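Polar amino acid ABC uptake transporter substrate binding protein (Streptococcus thermophilus LMG 18311, PDB 3HV1) probably binds a polar amino acid outside the cell and delivers it to an ABC transporter for uptake. Local coordinates at residues D140-S145 against Q156-Y161. Residues are numbered along the deposited sequence; the frame is centred on the assembly and turned at random.
Sequences DAFNAS and QKVVQY
A methyl group seated over an aromatic ring is the centre of the packing between Phe-142 and Val-158, a compact example of how a helix is fitted to the strand that follows it. CG1 of Val-158 stands almost above the ring centre of Phe-142, 3.3 Å from the centroid and only 11° off the ring normal, the geometry of a CH-pi contact made over the face. All six ring carbons lie close to that methyl, CZ of Phe-142 being nearest to CG1 at 3.3 Å and CG farthest at 3.8 Å. The second branch of the valine is displaced towards one side of the ring, where CG2 meets CD2 of Phe-142 at 3.8 Å. Both side chains start out towards the opposing segment, yet they do not collide end to end: they pass one another on opposing courses, with CG1 of the valine over the ring face and CB farther off, nearest to CE2. For Phe-142 this depends on chi1 of 177°, which swings CG away from the backbone N and extends the ring from the helix towards the strand. The two segments belong to a beta-alpha-beta unit, with strand 130-133 leading into helix 137-144 and a loop returning the chain to strand 158-161, parallel to the first, in one lobe of a family 3 solute-binding protein. Leu-130 on the first strand touches both Phe-142 and Val-158, while Lys-150 and Tyr-206 bring loops against the phenylalanine. Towards the far end of the ring, the partners in segment 156-161 change from side chain to backbone. The carbonyl O of Gln-156 sits near the ring plane, 4.2 Å from CE2 of Phe-142, whereas O of Lys-157 comes in obliquely, 3.8 Å from CZ of the same ring.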
# COMPACT_ATOMS: atom_id res chain seq x y z
N ASP A 140 4.65 1.44 -25.77
CA ASP A 140 5.96 1.26 -25.15
C ASP A 140 6.03 0.02 -24.26
O ASP A 140 7.06 -0.66 -24.21
CB ASP A 140 6.33 2.50 -24.33
CG ASP A 140 6.89 3.61 -25.18
OD1 ASP A 140 6.24 4.00 -26.17
OD2 ASP A 140 8.00 4.10 -24.86
N ALA A 141 4.94 -0.27 -23.56
CA ALA A 141 4.89 -1.43 -22.67
C ALA A 141 4.89 -2.72 -23.48
O ALA A 141 5.49 -3.72 -23.09
CB ALA A 141 3.64 -1.36 -21.80
N PHE A 142 4.22 -2.68 -24.63
CA PHE A 142 4.14 -3.83 -25.51
C PHE A 142 5.54 -4.27 -25.92
O PHE A 142 5.85 -5.46 -25.91
CB PHE A 142 3.35 -3.46 -26.76
CG PHE A 142 3.26 -4.57 -27.77
CD1 PHE A 142 2.45 -5.67 -27.56
CD2 PHE A 142 3.99 -4.49 -28.96
CE1 PHE A 142 2.34 -6.68 -28.51
CE2 PHE A 142 3.89 -5.50 -29.92
CZ PHE A 142 3.07 -6.60 -29.69
N ASN A 143 6.38 -3.30 -26.26
CA ASN A 143 7.76 -3.58 -26.68
C ASN A 143 8.68 -3.91 -25.51
O ASN A 143 9.45 -4.86 -25.57
CB ASN A 143 8.33 -2.39 -27.45
CG ASN A 143 7.61 -2.13 -28.75
OD1 ASN A 143 7.46 -3.03 -29.58
ND2 ASN A 143 7.16 -0.90 -28.94
N ALA A 144 8.59 -3.11 -24.44
CA ALA A 144 9.43 -3.29 -23.26
C ALA A 144 9.32 -4.67 -22.61
O ALA A 144 10.29 -5.17 -22.05
CB ALA A 144 9.11 -2.21 -22.23
N SER A 145 8.13 -5.26 -22.68
CA SER A 145 7.90 -6.59 -22.11
C SER A 145 7.26 -7.48 -23.17
O SER A 145 6.08 -7.80 -23.09
CB SER A 145 6.97 -6.48 -20.90
OG SER A 145 7.46 -5.54 -19.96
N GLN A 156 4.16 -10.39 -34.27
CA GLN A 156 4.90 -9.85 -33.13
C GLN A 156 4.96 -8.32 -33.20
O GLN A 156 5.96 -7.71 -32.82
CB GLN A 156 6.33 -10.40 -33.09
CG GLN A 156 6.44 -11.88 -32.77
CD GLN A 156 5.93 -12.75 -33.89
OE1 GLN A 156 6.40 -12.67 -35.03
NE2 GLN A 156 4.95 -13.60 -33.58
N LYS A 157 3.89 -7.72 -33.70
CA LYS A 157 3.81 -6.27 -33.82
C LYS A 157 2.41 -5.83 -33.44
O LYS A 157 1.53 -6.65 -33.19
CB LYS A 157 4.09 -5.83 -35.27
CG LYS A 157 5.24 -6.54 -35.96
CD LYS A 157 6.57 -6.33 -35.26
CE LYS A 157 7.68 -7.11 -35.96
NZ LYS A 157 8.98 -7.03 -35.24
N VAL A 158 2.20 -4.52 -33.41
CA VAL A 158 0.89 -3.96 -33.10
C VAL A 158 0.52 -2.90 -34.12
O VAL A 158 1.35 -2.10 -34.54
CB VAL A 158 0.84 -3.30 -31.71
CG1 VAL A 158 0.80 -4.37 -30.64
CG2 VAL A 158 2.04 -2.39 -31.53
N VAL A 159 -0.74 -2.93 -34.54
CA VAL A 159 -1.24 -1.97 -35.49
C VAL A 159 -1.52 -0.70 -34.70
O VAL A 159 -2.31 -0.70 -33.75
CB VAL A 159 -2.54 -2.47 -36.14
CG1 VAL A 159 -3.00 -1.51 -37.22
CG2 VAL A 159 -2.32 -3.85 -36.72
N GLN A 160 -0.85 0.39 -35.07
CA GLN A 160 -1.03 1.65 -34.36
C GLN A 160 -2.19 2.47 -34.91
O GLN A 160 -2.42 2.50 -36.12
CB GLN A 160 0.26 2.48 -34.40
CG GLN A 160 1.41 1.86 -33.63
CD GLN A 160 2.60 2.79 -33.52
OE1 GLN A 160 2.48 3.91 -33.02
NE2 GLN A 160 3.75 2.33 -34.00
N TYR A 161 -2.91 3.12 -34.01
CA TYR A 161 -4.04 3.95 -34.38
C TYR A 161 -3.85 5.32 -33.77
O TYR A 161 -3.34 5.45 -32.66
CB TYR A 161 -5.33 3.32 -33.88
CG TYR A 161 -5.72 2.07 -34.63
CD1 TYR A 161 -6.63 2.13 -35.69
CD2 TYR A 161 -5.18 0.83 -34.30
CE1 TYR A 161 -6.99 0.98 -36.40
CE2 TYR A 161 -5.54 -0.33 -35.00
CZ TYR A 161 -6.44 -0.24 -36.04
OH TYR A 161 -6.82 -1.38 -36.73